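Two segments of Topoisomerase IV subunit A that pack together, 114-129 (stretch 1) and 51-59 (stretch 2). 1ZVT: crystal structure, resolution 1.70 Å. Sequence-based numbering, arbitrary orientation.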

ATOM      1  N   ASP A 114      12.173  -0.939  -8.368  1.00 20.80           N
ATOM      2  CA  ASP A 114      12.151  -2.338  -7.962  1.00 20.82           C
ATOM      3  C   ASP A 114      10.831  -3.008  -8.255  1.00 20.21           C
ATOM      4  O   ASP A 114      10.780  -4.220  -8.340  1.00 20.61           O
ATOM      5  CB  ASP A 114      12.437  -2.473  -6.471  1.00 20.64           C
ATOM      6  CG  ASP A 114      13.865  -2.093  -6.132  1.00 22.50           C
ATOM      7  OD1 ASP A 114      14.776  -2.470  -6.909  1.00 26.99           O
ATOM      8  OD2 ASP A 114      14.072  -1.435  -5.101  1.00 23.24           O
ATOM      9  N   LEU A 115       9.775  -2.212  -8.403  1.00 19.36           N
ATOM     10  CA  LEU A 115       8.451  -2.762  -8.743  1.00 19.89           C
ATOM     11  C   LEU A 115       8.253  -2.923 -10.250  1.00 20.15           C
ATOM     12  O   LEU A 115       7.325  -3.596 -10.677  1.00 20.54           O
ATOM     13  CB  LEU A 115       7.349  -1.863  -8.190  1.00 20.62           C
ATOM     14  CG  LEU A 115       6.972  -2.056  -6.720  1.00 21.50           C
ATOM     15  CD1 LEU A 115       8.106  -1.663  -5.835  1.00 21.66           C
ATOM     16  CD2 LEU A 115       5.776  -1.190  -6.407  1.00 23.75           C
ATOM     17  N   VAL A 116       9.115  -2.300 -11.052  1.00 20.27           N
ATOM     18  CA  VAL A 116       8.851  -2.231 -12.497  1.00 20.96           C
ATOM     19  C   VAL A 116       9.227  -3.547 -13.166  1.00 21.33           C
ATOM     20  O   VAL A 116      10.413  -3.881 -13.284  1.00 23.42           O
ATOM     21  CB  VAL A 116       9.566  -1.040 -13.129  1.00 20.24           C
ATOM     22  CG1 VAL A 116       9.443  -1.047 -14.676  1.00 22.58           C
ATOM     23  CG2 VAL A 116       9.025   0.258 -12.545  1.00 19.72           C
ATOM     24  N   ALA A 117       8.212  -4.314 -13.550  1.00 21.42           N
ATOM     25  CA  ALA A 117       8.419  -5.601 -14.218  1.00 21.31           C
ATOM     26  C   ALA A 117       7.533  -5.610 -15.449  1.00 21.70           C
ATOM     27  O   ALA A 117       6.310  -5.687 -15.331  1.00 21.56           O
ATOM     28  CB  ALA A 117       8.065  -6.733 -13.309  1.00 21.34           C
ATOM     29  N   ARG A 118       8.151  -5.492 -16.628  1.00 22.02           N
ATOM     30  CA  ARG A 118       7.401  -5.264 -17.853  1.00 22.99           C
ATOM     31  C   ARG A 118       6.898  -6.562 -18.513  1.00 21.51           C
ATOM     32  O   ARG A 118       6.125  -6.506 -19.467  1.00 21.31           O
ATOM     33  CB  ARG A 118       8.215  -4.389 -18.822  1.00 23.29           C
ATOM     34  CG  ARG A 118       8.573  -3.032 -18.193  1.00 25.49           C
ATOM     35  CD  ARG A 118       9.544  -2.211 -19.010  1.00 27.22           C
ATOM     36  NE  ARG A 118       9.863  -0.915 -18.390  1.00 31.78           N
ATOM     37  CZ  ARG A 118       9.097   0.171 -18.479  1.00 33.15           C
ATOM     38  NH1 ARG A 118       7.948   0.130 -19.139  1.00 34.89           N
ATOM     39  NH2 ARG A 118       9.460   1.297 -17.890  1.00 32.69           N
ATOM     40  N   ASN A 119       7.352  -7.709 -18.011  1.00 21.89           N
ATOM     41  CA  ASN A 119       6.899  -9.006 -18.492  1.00 21.96           C
ATOM     42  C   ASN A 119       5.508  -9.287 -17.973  1.00 21.56           C
ATOM     43  O   ASN A 119       5.106  -8.759 -16.928  1.00 21.34           O
ATOM     44  CB  ASN A 119       7.852 -10.117 -18.044  1.00 22.26           C
ATOM     45  CG  ASN A 119       7.976 -10.202 -16.534  1.00 23.41           C
ATOM     46  OD1 ASN A 119       8.432  -9.252 -15.879  1.00 24.58           O
ATOM     47  ND2 ASN A 119       7.559 -11.325 -15.971  1.00 23.73           N
ATOM     48  N   ARG A 120       4.775 -10.130 -18.698  1.00 21.12           N
ATOM     49  CA  ARG A 120       3.347 -10.290 -18.454  1.00 20.88           C
ATOM     50  C   ARG A 120       3.040 -10.868 -17.076  1.00 20.82           C
ATOM     51  O   ARG A 120       2.034 -10.498 -16.456  1.00 19.98           O
ATOM     52  CB  ARG A 120       2.708 -11.141 -19.560  1.00 21.74           C
ATOM     53  CG  ARG A 120       1.205 -10.950 -19.679  1.00 21.58           C
ATOM     54  CD  ARG A 120       0.611 -11.789 -20.822  1.00 21.26           C
ATOM     55  NE  ARG A 120      -0.749 -11.348 -21.150  1.00 22.24           N
ATOM     56  CZ  ARG A 120      -1.843 -11.725 -20.489  1.00 23.09           C
ATOM     57  NH1 ARG A 120      -1.749 -12.513 -19.419  1.00 22.29           N
ATOM     58  NH2 ARG A 120      -3.031 -11.292 -20.883  1.00 21.37           N
ATOM     59  N   ALA A 121       3.907 -11.761 -16.598  1.00 20.55           N
ATOM     60  CA  ALA A 121       3.711 -12.384 -15.294  1.00 20.48           C
ATOM     61  C   ALA A 121       4.244 -11.521 -14.158  1.00 20.27           C
ATOM     62  O   ALA A 121       4.121 -11.906 -13.012  1.00 20.62           O
ATOM     63  CB  ALA A 121       4.368 -13.767 -15.260  1.00 20.60           C
ATOM     64  N   GLY A 122       4.838 -10.369 -14.484  1.00 20.99           N
ATOM     65  CA  GLY A 122       5.436  -9.474 -13.467  1.00 21.31           C
ATOM     66  C   GLY A 122       6.529 -10.134 -12.643  1.00 22.86           C
ATOM     67  O   GLY A 122       7.199 -11.087 -13.105  1.00 23.42           O
ATOM     68  N   LYS A 123       6.697  -9.633 -11.421  1.00 21.87           N
ATOM     69  CA  LYS A 123       7.782 -10.026 -10.518  1.00 22.47           C
ATOM     70  C   LYS A 123       7.256 -10.414  -9.147  1.00 21.78           C
ATOM     71  O   LYS A 123       6.340  -9.779  -8.629  1.00 20.70           O
ATOM     72  CB  LYS A 123       8.770  -8.849 -10.388  1.00 23.21           C
ATOM     73  CG  LYS A 123       9.592  -8.796  -9.124  1.00 25.95           C
ATOM     74  CD  LYS A 123      10.499  -7.572  -9.103  1.00 24.55           C
ATOM     75  CE  LYS A 123      11.273  -7.515  -7.787  1.00 27.42           C
ATOM     76  NZ  LYS A 123      12.261  -6.386  -7.739  1.00 27.85           N
ATOM     77  N   ALA A 124       7.837 -11.467  -8.549  1.00 21.09           N
ATOM     78  CA  ALA A 124       7.555 -11.783  -7.154  1.00 21.47           C
ATOM     79  C   ALA A 124       8.246 -10.727  -6.310  1.00 21.83           C
ATOM     80  O   ALA A 124       9.475 -10.696  -6.243  1.00 23.83           O
ATOM     81  CB  ALA A 124       8.087 -13.194  -6.811  1.00 21.60           C
ATOM     82  N   LEU A 125       7.485  -9.807  -5.735  1.00 20.74           N
ATOM     83  CA  LEU A 125       8.106  -8.662  -5.064  1.00 20.79           C
ATOM     84  C   LEU A 125       8.156  -8.874  -3.561  1.00 20.58           C
ATOM     85  O   LEU A 125       9.199  -8.677  -2.939  1.00 20.89           O
ATOM     86  CB  LEU A 125       7.374  -7.364  -5.390  1.00 20.20           C
ATOM     87  CG  LEU A 125       7.661  -6.127  -4.537  1.00 20.27           C
ATOM     88  CD1 LEU A 125       9.052  -5.590  -4.797  1.00 22.72           C
ATOM     89  CD2 LEU A 125       6.588  -5.051  -4.829  1.00 23.00           C
ATOM     90  N   ILE A 126       7.014  -9.219  -2.978  1.00 20.42           N
ATOM     91  CA  ILE A 126       6.984  -9.526  -1.545  1.00 20.81           C
ATOM     92  C   ILE A 126       6.444 -10.931  -1.307  1.00 21.10           C
ATOM     93  O   ILE A 126       5.410 -11.335  -1.862  1.00 20.82           O
ATOM     94  CB  ILE A 126       6.264  -8.440  -0.703  1.00 21.66           C
ATOM     95  CG1 ILE A 126       6.264  -8.817   0.789  1.00 22.47           C
ATOM     96  CG2 ILE A 126       4.856  -8.167  -1.230  1.00 22.26           C
ATOM     97  CD1 ILE A 126       6.108  -7.618   1.681  1.00 23.40           C
ATOM     98  N   THR A 127       7.200 -11.701  -0.537  1.00 20.81           N
ATOM     99  CA  THR A 127       6.825 -13.057  -0.244  1.00 21.07           C
ATOM    100  C   THR A 127       5.889 -13.066   0.962  1.00 20.96           C
ATOM    101  O   THR A 127       6.227 -12.537   2.020  1.00 22.18           O
ATOM    102  CB  THR A 127       8.073 -13.892   0.034  1.00 21.49           C
ATOM    103  OG1 THR A 127       8.952 -13.743  -1.079  1.00 23.36           O
ATOM    104  CG2 THR A 127       7.722 -15.352   0.224  1.00 22.28           C
ATOM    105  N   LEU A 128       4.715 -13.661   0.785  1.00 19.97           N
ATOM    106  CA  LEU A 128       3.727 -13.716   1.856  1.00 19.20           C
ATOM    107  C   LEU A 128       3.790 -15.042   2.589  1.00 19.23           C
ATOM    108  O   LEU A 128       3.697 -16.118   1.954  1.00 19.26           O
ATOM    109  CB  LEU A 128       2.325 -13.559   1.298  1.00 19.47           C
ATOM    110  CG  LEU A 128       2.050 -12.277   0.517  1.00 19.62           C
ATOM    111  CD1 LEU A 128       0.644 -12.334  -0.035  1.00 22.31           C
ATOM    112  CD2 LEU A 128       2.234 -11.060   1.430  1.00 20.39           C
ATOM    113  N   PRO A 129       3.923 -14.979   3.922  1.00 18.81           N
ATOM    114  CA  PRO A 129       3.708 -16.165   4.778  1.00 19.28           C
ATOM    115  C   PRO A 129       2.327 -16.763   4.619  1.00 20.50           C
ATOM    116  O   PRO A 129       1.465 -16.158   4.007  1.00 20.61           O
ATOM    117  CB  PRO A 129       3.894 -15.606   6.196  1.00 18.87           C
ATOM    118  CG  PRO A 129       4.875 -14.480   5.995  1.00 19.19           C
ATOM    119  CD  PRO A 129       4.381 -13.815   4.707  1.00 19.04           C
TER
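Stretch 2 (51-59) DSTGRSYAI

Stretch 2 opens with a type I beta turn, Asp51 to Gly54, and continues as a beta strand, 55-59, that runs antiparallel to the short strand of stretch 1, 123-124. Asp51 does not touch stretch 1 but organizes the turn: its carboxylate OD1 accepts hydrogen bonds from Thr53 N (2.8 Å), Thr53 OG1 (2.7 Å) and Arg55 N (3.1 Å), a role suited to a short acidic side chain. The CA-to-CB bonds of Ser52 and Thr53 point away, and these residues offer backbone instead; Leu128 CD1 lies 3.6 Å from Ser52 O and 3.7 Å from Thr53 O.

Gly54 has phi/psi of 90/14°, a conformation that calls for glycine, and a CB here would also lie 2.3 Å from Ile126 O. Its bare backbone lets Gly54 O accept from both Leu125 N and Ile126 N, each at 3.0 Å.

Arg55, in a non-hydrogen-bonded pair with Ala124 (CA-CA 4.5 Å), has a side chain long enough to reach back along stretch 1. Arg55 NE and NH2 donate to Ala121 O at 2.9 and 3.0 Å, and NH2 adds a weak bond to Gly122 O (3.1 Å), so the guanidinium meets the carbonyls of the last two residues of the Asn119-Gly122 turn near its own plane.

Ser56 pairs with Lys123 through two 2.9 Å bonds, Ser56 N to Lys123 O and Lys123 N to Ser56 O. Its small hydroxyl fits the buried site, OG donating to Leu115 O at 2.9 Å.

At Tyr57 the CB points away, yet the ring comes back to the turn, with CE2 3.3 Å from Ala121 O, while OH donates to Asp51 OD2 (2.7 Å). Gly122 leaves room: a CB there would lie 2.6 Å from Tyr57 CD2.

Ala58 N donates to Ala117 O (2.8 Å), and its compact CB packs 3.7 Å from Val116 CG1. Ile59 points away, beyond the contact.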

ATOM      1  N   ASP A  51      -0.480  -7.071  -7.081  1.00 18.76           N
ATOM      2  CA  ASP A  51      -1.608  -8.005  -6.854  1.00 19.39           C
ATOM      3  C   ASP A  51      -1.661  -8.556  -5.437  1.00 19.41           C
ATOM      4  O   ASP A  51      -0.761  -8.304  -4.617  1.00 19.49           O
ATOM      5  CB  ASP A  51      -1.697  -9.113  -7.942  1.00 19.03           C
ATOM      6  CG  ASP A  51      -0.686 -10.253  -7.758  1.00 22.04           C
ATOM      7  OD1 ASP A  51      -0.132 -10.441  -6.663  1.00 23.25           O
ATOM      8  OD2 ASP A  51      -0.473 -10.996  -8.736  1.00 24.78           O
ATOM      9  N   SER A  52      -2.748  -9.284  -5.150  1.00 19.01           N
ATOM     10  CA  SER A  52      -3.018  -9.787  -3.805  1.00 20.42           C
ATOM     11  C   SER A  52      -2.026 -10.849  -3.323  1.00 20.39           C
ATOM     12  O   SER A  52      -2.038 -11.204  -2.132  1.00 21.67           O
ATOM     13  CB  SER A  52      -4.445 -10.347  -3.752  1.00 19.51           C
ATOM     14  OG  SER A  52      -4.617 -11.288  -4.773  1.00 21.67           O
ATOM     15  N   THR A  53      -1.190 -11.359  -4.225  1.00 20.16           N
ATOM     16  CA  THR A  53      -0.173 -12.359  -3.917  1.00 21.02           C
ATOM     17  C   THR A  53       1.221 -11.763  -3.728  1.00 20.34           C
ATOM     18  O   THR A  53       2.174 -12.484  -3.433  1.00 20.61           O
ATOM     19  CB  THR A  53      -0.116 -13.494  -4.975  1.00 21.76           C
ATOM     20  OG1 THR A  53       0.473 -13.017  -6.187  1.00 22.94           O
ATOM     21  CG2 THR A  53      -1.498 -14.063  -5.263  1.00 22.86           C
ATOM     22  N   GLY A  54       1.315 -10.449  -3.874  1.00 19.77           N
ATOM     23  CA  GLY A  54       2.589  -9.743  -3.672  1.00 18.97           C
ATOM     24  C   GLY A  54       3.438  -9.604  -4.926  1.00 19.66           C
ATOM     25  O   GLY A  54       4.630  -9.263  -4.843  1.00 20.24           O
ATOM     26  N   ARG A  55       2.837  -9.865  -6.083  1.00 18.56           N
ATOM     27  CA  ARG A  55       3.541  -9.658  -7.361  1.00 18.98           C
ATOM     28  C   ARG A  55       3.340  -8.232  -7.858  1.00 18.26           C
ATOM     29  O   ARG A  55       2.287  -7.654  -7.639  1.00 17.95           O
ATOM     30  CB  ARG A  55       3.056 -10.667  -8.417  1.00 19.03           C
ATOM     31  CG  ARG A  55       3.345 -12.134  -8.029  1.00 20.64           C
ATOM     32  CD  ARG A  55       3.131 -13.086  -9.214  1.00 21.76           C
ATOM     33  NE  ARG A  55       4.151 -12.944 -10.260  1.00 23.13           N
ATOM     34  CZ  ARG A  55       5.322 -13.588 -10.290  1.00 25.74           C
ATOM     35  NH1 ARG A  55       5.686 -14.410  -9.300  1.00 24.10           N
ATOM     36  NH2 ARG A  55       6.146 -13.406 -11.308  1.00 24.68           N
ATOM     37  N   SER A  56       4.342  -7.666  -8.536  1.00 17.48           N
ATOM     38  CA  SER A  56       4.207  -6.339  -9.161  1.00 17.02           C
ATOM     39  C   SER A  56       4.380  -6.412 -10.688  1.00 16.95           C
ATOM     40  O   SER A  56       5.068  -7.292 -11.206  1.00 17.18           O
ATOM     41  CB  SER A  56       5.182  -5.311  -8.571  1.00 18.14           C
ATOM     42  OG  SER A  56       6.529  -5.653  -8.862  1.00 21.23           O
ATOM     43  N   TYR A  57       3.748  -5.467 -11.387  1.00 16.21           N
ATOM     44  CA  TYR A  57       3.676  -5.477 -12.833  1.00 15.85           C
ATOM     45  C   TYR A  57       3.755  -4.044 -13.301  1.00 17.40           C
ATOM     46  O   TYR A  57       3.161  -3.170 -12.668  1.00 18.55           O
ATOM     47  CB  TYR A  57       2.329  -6.020 -13.307  1.00 16.15           C
ATOM     48  CG  TYR A  57       1.899  -7.340 -12.755  1.00 16.21           C
ATOM     49  CD1 TYR A  57       1.305  -7.430 -11.494  1.00 16.67           C
ATOM     50  CD2 TYR A  57       2.012  -8.505 -13.523  1.00 18.05           C
ATOM     51  CE1 TYR A  57       0.870  -8.664 -10.996  1.00 16.35           C
ATOM     52  CE2 TYR A  57       1.577  -9.736 -13.020  1.00 18.77           C
ATOM     53  CZ  TYR A  57       1.006  -9.790 -11.771  1.00 17.54           C
ATOM     54  OH  TYR A  57       0.596 -10.994 -11.252  1.00 20.00           O
ATOM     55  N   ALA A  58       4.460  -3.796 -14.407  1.00 17.11           N
ATOM     56  CA  ALA A  58       4.462  -2.471 -15.001  1.00 18.04           C
ATOM     57  C   ALA A  58       3.819  -2.475 -16.387  1.00 18.09           C
ATOM     58  O   ALA A  58       4.007  -3.423 -17.165  1.00 18.53           O
ATOM     59  CB  ALA A  58       5.873  -1.938 -15.106  1.00 18.00           C
ATOM     60  N   ILE A  59       3.085  -1.410 -16.691  1.00 18.41           N
ATOM     61  CA  ILE A  59       2.433  -1.254 -17.998  1.00 19.14           C
ATOM     62  C   ILE A  59       2.807   0.138 -18.535  1.00 19.25           C
ATOM     63  O   ILE A  59       2.897   1.099 -17.778  1.00 18.05           O
ATOM     64  CB  ILE A  59       0.882  -1.379 -17.876  1.00 19.64           C
ATOM     65  CG1 ILE A  59       0.460  -2.814 -17.511  1.00 21.52           C
ATOM     66  CG2 ILE A  59       0.154  -0.902 -19.161  1.00 19.47           C
ATOM     67  CD1 ILE A  59      -1.085  -3.021 -17.436  1.00 22.32           C
TER
HETATM   68  O   HOH W   1       5.253 -12.729  -4.435  1.00 30.54           O
HETATM   69  O   HOH W   2       3.860 -14.428  -1.938  1.00 36.67           O
HETATM   70  O   HOH W   3       2.101 -13.901 -12.393  1.00 30.56           O
HETATM   71  O   HOH W   4       3.478  -6.326 -16.859  1.00 19.51           O
HETATM   72  O   HOH W   5       4.748  -3.911 -19.759  1.00 24.50           O